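Phosphoribosylaminoimidazole-succinocarboxamide synthase (PDB 2CNQ) catalyses the ATP-dependent joining of L-aspartate to 4-carboxy-5-aminoimidazole ribotide, giving SAICAR in de novo purine biosynthesis. Local coordinates at residues E25-D37 against T100-H112. Numbering follows the deposited sequence. Where two conformers were deposited one is given.
Sequences EVDAGTLLFVATD and TQLEDRSLLVHKH. With ADP (adenosine-5'-diphosphate), chain B.
Strands 30-35 and 106-110 pair antiparallel at one side of a four-stranded antiparallel sheet, with Leu31 facing Val109 and Phe33 facing Leu107 as hydrogen-bonded pairs. The pairing illustrates how an outer strand pair can help form a nucleotide site: backbone bonds such as Leu31 N to Val109 O (2.8 Å) set the register, and the face bearing Leu31 and Phe33 then lies against ADP. On that face Val109 CG2 packs against Leu31 CB at 3.8 Å and also touches Phe33 CB. CG of Phe33 lies opposite its own backbone N (chi1 -167°), which carries the ring out to meet ADP O4' in plane at its edge, 3.4 Å from CE2. At the strand's end and just beyond it, the backbone reads the adenine: His110 O accepts from N6, and His112 N donates to N1 in a nearly straight bond. The other face carries Leu32, Val34 and Leu108, and Leu102 of helix 96-102 packs onto it, its CD2 3.6 Å from Val34 CG2. At the far end Arg105, bent at chi3 (66°), turns its guanidinium end-on to Asp37, the two planes 67° apart. Arg105 NH1 serves two acceptors near its plane, Asp37 OD2 at 2.7 Å and, on a carbonyl lone pair, Ala35 O at 2.8 Å. An alanine here would probably leave the buried Asp37 carboxylate lacking its charged mate and Ala35 O without this donor. Backbone nitrogens of Ile3, Glu52 and Gly54 also bond that carboxylate. Arg105 NH2 completes the grip, 2.9 Å from Asp37 OD1.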
loop_
_atom_site.group_PDB
_atom_site.type_symbol
_atom_site.label_atom_id
_atom_site.label_comp_id
_atom_site.label_asym_id
_atom_site.label_seq_id
_atom_site.Cartn_x
_atom_site.Cartn_y
_atom_site.Cartn_z
ATOM N N GLU A 25 -18.721 -8.694 -0.536
ATOM C CA GLU A 25 -18.657 -10.120 -0.672
ATOM C C GLU A 25 -19.288 -10.533 -1.941
ATOM O O GLU A 25 -20.484 -10.342 -2.143
ATOM C CB GLU A 25 -19.381 -10.764 0.476
ATOM C CG GLU A 25 -19.575 -12.230 0.290
ATOM C CD GLU A 25 -20.216 -12.821 1.488
ATOM O OE1 GLU A 25 -19.677 -12.685 2.618
ATOM O OE2 GLU A 25 -21.303 -13.354 1.328
ATOM N N VAL A 26 -18.506 -11.118 -2.805
ATOM C CA VAL A 26 -19.023 -11.671 -4.027
ATOM C C VAL A 26 -19.599 -13.017 -3.753
ATOM O O VAL A 26 -20.656 -13.361 -4.253
ATOM C CB VAL A 26 -17.948 -11.690 -5.082
ATOM C CG1 VAL A 26 -18.417 -12.386 -6.325
ATOM C CG2 VAL A 26 -17.565 -10.277 -5.408
ATOM N N ASP A 27 -18.877 -13.820 -3.007
ATOM C CA ASP A 27 -19.376 -15.073 -2.601
ATOM C C ASP A 27 -18.567 -15.471 -1.437
ATOM O O ASP A 27 -17.769 -14.698 -0.893
ATOM C CB ASP A 27 -19.342 -16.096 -3.740
ATOM C CG ASP A 27 -17.968 -16.368 -4.254
ATOM O OD1 ASP A 27 -17.865 -16.613 -5.437
ATOM O OD2 ASP A 27 -16.979 -16.322 -3.499
ATOM N N ALA A 28 -18.779 -16.684 -1.002
ATOM C CA ALA A 28 -18.155 -17.110 0.192
ATOM C C ALA A 28 -16.658 -16.953 0.184
ATOM O O ALA A 28 -16.065 -16.791 1.219
ATOM C CB ALA A 28 -18.533 -18.545 0.472
ATOM N N GLY A 29 -16.025 -17.054 -0.952
ATOM C CA GLY A 29 -14.589 -17.005 -1.017
ATOM C C GLY A 29 -13.991 -15.792 -1.659
ATOM O O GLY A 29 -12.788 -15.722 -1.791
ATOM N N THR A 30 -14.806 -14.857 -2.081
ATOM C CA THR A 30 -14.319 -13.852 -2.978
ATOM C C THR A 30 -14.872 -12.529 -2.619
ATOM O O THR A 30 -16.026 -12.394 -2.221
ATOM C CB THR A 30 -14.897 -14.235 -4.349
ATOM O OG1 THR A 30 -14.686 -15.632 -4.588
ATOM C CG2 THR A 30 -14.249 -13.452 -5.434
ATOM N N LEU A 31 -14.015 -11.535 -2.761
ATOM C CA LEU A 31 -14.332 -10.177 -2.431
ATOM C C LEU A 31 -14.205 -9.333 -3.656
ATOM O O LEU A 31 -13.368 -9.540 -4.501
ATOM C CB LEU A 31 -13.374 -9.648 -1.403
ATOM C CG LEU A 31 -13.333 -10.414 -0.119
ATOM C CD1 LEU A 31 -12.158 -9.908 0.684
ATOM C CD2 LEU A 31 -14.610 -10.292 0.640
ATOM N N LEU A 32 -15.041 -8.315 -3.694
ATOM C CA LEU A 32 -14.934 -7.206 -4.611
ATOM C C LEU A 32 -14.235 -6.118 -3.828
ATOM O O LEU A 32 -14.747 -5.605 -2.858
ATOM C CB LEU A 32 -16.308 -6.789 -5.062
ATOM C CG LEU A 32 -16.381 -5.539 -5.866
ATOM C CD1 LEU A 32 -15.596 -5.701 -7.115
ATOM C CD2 LEU A 32 -17.813 -5.169 -6.131
ATOM N N PHE A 33 -13.022 -5.814 -4.247
ATOM C CA PHE A 33 -12.097 -5.028 -3.476
ATOM C C PHE A 33 -11.947 -3.702 -4.203
ATOM O O PHE A 33 -11.224 -3.626 -5.177
ATOM C CB PHE A 33 -10.808 -5.850 -3.479
ATOM C CG PHE A 33 -9.772 -5.416 -2.512
ATOM C CD1 PHE A 33 -8.603 -4.834 -2.942
ATOM C CD2 PHE A 33 -9.917 -5.669 -1.202
ATOM C CE1 PHE A 33 -7.608 -4.535 -2.042
ATOM C CE2 PHE A 33 -8.922 -5.382 -0.295
ATOM C CZ PHE A 33 -7.777 -4.803 -0.736
ATOM N N VAL A 34 -12.689 -2.726 -3.757
ATOM C CA VAL A 34 -12.844 -1.506 -4.499
ATOM C C VAL A 34 -12.024 -0.438 -3.848
ATOM O O VAL A 34 -12.274 -0.082 -2.722
ATOM C CB VAL A 34 -14.299 -1.054 -4.570
ATOM C CG1 VAL A 34 -14.381 0.092 -5.540
ATOM C CG2 VAL A 34 -15.203 -2.187 -4.976
ATOM N N ALA A 35 -11.057 0.094 -4.559
ATOM C CA ALA A 35 -10.306 1.216 -4.066
ATOM C C ALA A 35 -11.038 2.457 -4.448
ATOM O O ALA A 35 -11.143 2.785 -5.608
ATOM C CB ALA A 35 -8.917 1.218 -4.609
ATOM N N THR A 36 -11.573 3.134 -3.465
ATOM C CA THR A 36 -12.193 4.398 -3.676
ATOM C C THR A 36 -11.107 5.432 -3.844
ATOM O O THR A 36 -9.939 5.111 -3.886
ATOM C CB THR A 36 -13.134 4.763 -2.552
ATOM O OG1 THR A 36 -12.379 5.176 -1.424
ATOM C CG2 THR A 36 -14.091 3.655 -2.242
ATOM N N ASP A 37 -11.539 6.666 -3.942
ATOM C CA ASP A 37 -10.673 7.797 -4.064
ATOM C C ASP A 37 -10.430 8.485 -2.768
ATOM O O ASP A 37 -9.854 9.551 -2.744
ATOM C CB ASP A 37 -11.225 8.729 -5.099
ATOM C CG ASP A 37 -11.174 8.140 -6.455
ATOM O OD1 ASP A 37 -11.984 8.553 -7.303
ATOM O OD2 ASP A 37 -10.331 7.278 -6.712
ATOM N N THR A 100 -19.788 2.507 -13.127
ATOM C CA THR A 100 -18.949 3.681 -13.047
ATOM C C THR A 100 -18.283 3.797 -11.696
ATOM O O THR A 100 -17.258 4.423 -11.583
ATOM C CB THR A 100 -19.730 4.927 -13.334
ATOM O OG1 THR A 100 -20.792 5.000 -12.417
ATOM C CG2 THR A 100 -20.197 4.988 -14.756
ATOM N N GLN A 101 -18.872 3.220 -10.678
ATOM C CA GLN A 101 -18.300 3.243 -9.374
ATOM C C GLN A 101 -17.268 2.173 -9.152
ATOM O O GLN A 101 -16.589 2.193 -8.108
ATOM C CB GLN A 101 -19.370 3.003 -8.340
ATOM C CG GLN A 101 -20.458 3.993 -8.354
ATOM C CD GLN A 101 -21.377 3.730 -7.220
ATOM O OE1 GLN A 101 -20.979 3.899 -6.077
ATOM N NE2 GLN A 101 -22.554 3.214 -7.490
ATOM N N LEU A 102 -17.195 1.214 -10.049
ATOM C CA LEU A 102 -16.379 0.063 -9.840
ATOM C C LEU A 102 -15.285 -0.084 -10.837
ATOM O O LEU A 102 -14.257 -0.653 -10.543
ATOM C CB LEU A 102 -17.260 -1.167 -9.883
ATOM C CG LEU A 102 -18.302 -1.237 -8.778
ATOM C CD1 LEU A 102 -19.189 -2.416 -9.015
ATOM C CD2 LEU A 102 -17.639 -1.308 -7.426
ATOM N N GLU A 103 -15.517 0.336 -12.063
ATOM C CA GLU A 103 -14.597 -0.001 -13.099
ATOM C C GLU A 103 -13.249 0.621 -12.831
ATOM O O GLU A 103 -13.140 1.736 -12.377
ATOM C CB GLU A 103 -15.147 0.404 -14.445
ATOM C CG GLU A 103 -15.300 1.894 -14.616
ATOM C CD GLU A 103 -16.117 2.271 -15.806
ATOM O OE1 GLU A 103 -16.449 1.403 -16.622
ATOM O OE2 GLU A 103 -16.454 3.456 -15.918
ATOM N N ASP A 104 -12.225 -0.153 -13.131
ATOM C CA ASP A 104 -10.832 0.232 -13.050
ATOM C C ASP A 104 -10.307 0.417 -11.674
ATOM O O ASP A 104 -9.117 0.637 -11.528
ATOM C CB ASP A 104 -10.550 1.463 -13.893
ATOM C CG ASP A 104 -10.831 1.218 -15.316
ATOM O OD1 ASP A 104 -11.539 2.026 -15.918
ATOM O OD2 ASP A 104 -10.332 0.202 -15.819
ATOM N N ARG A 105 -11.142 0.282 -10.669
ATOM C CA ARG A 105 -10.702 0.484 -9.310
ATOM C C ARG A 105 -11.064 -0.702 -8.457
ATOM O O ARG A 105 -11.005 -0.625 -7.255
ATOM C CB ARG A 105 -11.316 1.721 -8.722
ATOM C CG ARG A 105 -12.805 1.692 -8.727
ATOM C CD ARG A 105 -13.412 2.860 -8.069
ATOM N NE ARG A 105 -13.163 4.100 -8.764
ATOM C CZ ARG A 105 -12.414 5.095 -8.331
ATOM N NH1 ARG A 105 -11.752 5.012 -7.222
ATOM N NH2 ARG A 105 -12.342 6.209 -9.017
ATOM N N SER A 106 -11.414 -1.814 -9.078
ATOM C CA SER A 106 -11.898 -2.951 -8.359
ATOM C C SER A 106 -11.109 -4.150 -8.712
ATOM O O SER A 106 -10.847 -4.432 -9.869
ATOM C CB SER A 106 -13.348 -3.206 -8.698
ATOM O OG SER A 106 -14.144 -2.134 -8.307
ATOM N N LEU A 107 -10.796 -4.918 -7.702
ATOM C CA LEU A 107 -10.178 -6.201 -7.891
ATOM C C LEU A 107 -11.082 -7.237 -7.329
ATOM O O LEU A 107 -11.658 -7.076 -6.282
ATOM C CB LEU A 107 -8.832 -6.261 -7.209
ATOM C CG LEU A 107 -7.854 -5.268 -7.796
ATOM C CD1 LEU A 107 -6.629 -5.241 -6.969
ATOM C CD2 LEU A 107 -7.507 -5.597 -9.204
ATOM N N LEU A 108 -11.170 -8.327 -8.035
ATOM C CA LEU A 108 -11.836 -9.504 -7.558
ATOM C C LEU A 108 -10.762 -10.325 -6.912
ATOM O O LEU A 108 -9.807 -10.692 -7.572
ATOM C CB LEU A 108 -12.450 -10.228 -8.729
ATOM C CG LEU A 108 -13.328 -11.368 -8.378
ATOM C CD1 LEU A 108 -14.572 -10.879 -7.716
ATOM C CD2 LEU A 108 -13.646 -12.133 -9.622
ATOM N N VAL A 109 -10.896 -10.554 -5.626
ATOM C CA VAL A 109 -9.833 -11.174 -4.895
ATOM C C VAL A 109 -10.381 -12.281 -4.079
ATOM O O VAL A 109 -11.518 -12.311 -3.667
ATOM C CB VAL A 109 -9.085 -10.174 -4.007
ATOM C CG1 VAL A 109 -8.561 -9.024 -4.850
ATOM C CG2 VAL A 109 -9.910 -9.669 -2.900
ATOM N N HIS A 110 -9.520 -13.220 -3.821
ATOM C CA HIS A 110 -9.820 -14.263 -2.925
ATOM C C HIS A 110 -9.713 -13.751 -1.516
ATOM O O HIS A 110 -8.760 -13.107 -1.152
ATOM C CB HIS A 110 -8.777 -15.347 -3.100
ATOM C CG HIS A 110 -8.853 -16.043 -4.411
ATOM N ND1 HIS A 110 -9.826 -16.972 -4.689
ATOM C CD2 HIS A 110 -8.076 -15.961 -5.516
ATOM C CE1 HIS A 110 -9.653 -17.422 -5.918
ATOM N NE2 HIS A 110 -8.584 -16.844 -6.435
ATOM N N LYS A 111 -10.695 -14.067 -0.718
ATOM C CA LYS A 111 -10.639 -13.791 0.687
ATOM C C LYS A 111 -9.548 -14.644 1.245
ATOM O O LYS A 111 -9.547 -15.833 1.055
ATOM C CB LYS A 111 -12.044 -14.034 1.229
ATOM C CG LYS A 111 -12.239 -13.632 2.649
ATOM C CD LYS A 111 -13.631 -14.023 3.198
ATOM C CE LYS A 111 -14.881 -13.849 2.241
ATOM N NZ LYS A 111 -16.291 -14.403 2.712
ATOM N N HIS A 112 -8.627 -14.064 1.960
ATOM C CA HIS A 112 -7.587 -14.838 2.571
ATOM C C HIS A 112 -7.537 -14.549 4.007
ATOM O O HIS A 112 -7.837 -13.461 4.452
ATOM C CB HIS A 112 -6.237 -14.532 1.957
ATOM C CG HIS A 112 -5.997 -15.306 0.723
ATOM N ND1 HIS A 112 -5.778 -16.658 0.760
ATOM C CD2 HIS A 112 -5.980 -14.950 -0.577
ATOM C CE1 HIS A 112 -5.628 -17.105 -0.466
ATOM N NE2 HIS A 112 -5.754 -16.092 -1.295
HETATM P PB ADP B . -7.250 -0.010 5.814
HETATM O O1B ADP B . -5.927 0.187 5.235
HETATM O O2B ADP B . -7.230 -0.926 6.964
HETATM O O3B ADP B . -8.017 1.161 6.186
HETATM P PA ADP B . -8.181 -0.552 3.171
HETATM O O1A ADP B . -6.836 -0.594 2.594
HETATM O O2A ADP B . -9.045 0.581 2.882
HETATM O O3A ADP B . -8.117 -0.775 4.726
HETATM O "O5'" ADP B . -8.994 -1.832 2.765
HETATM C "C5'" ADP B . -8.446 -3.113 2.551
HETATM C "C4'" ADP B . -8.834 -4.013 3.686
HETATM O "O4'" ADP B . -8.938 -5.324 3.133
HETATM C "C3'" ADP B . -7.800 -4.113 4.764
HETATM O "O3'" ADP B . -8.403 -4.494 5.976
HETATM C "C2'" ADP B . -6.956 -5.266 4.292
HETATM O "O2'" ADP B . -6.194 -5.854 5.298
HETATM C "C1'" ADP B . -8.008 -6.172 3.775
HETATM N N9 ADP B . -7.596 -7.145 2.808
HETATM C C8 ADP B . -6.704 -6.974 1.831
HETATM N N7 ADP B . -6.613 -8.011 1.041
HETATM C C5 ADP B . -7.487 -8.898 1.542
HETATM C C6 ADP B . -7.907 -10.194 1.164
HETATM N N6 ADP B . -7.412 -10.787 0.097
HETATM N N1 ADP B . -8.765 -10.847 1.938
HETATM C C2 ADP B . -9.292 -10.226 2.989
HETATM N N3 ADP B . -9.040 -8.991 3.395
HETATM C C4 ADP B . -8.130 -8.346 2.668
HETATM O O HOH W 1 -11.326 -17.887 -2.617
#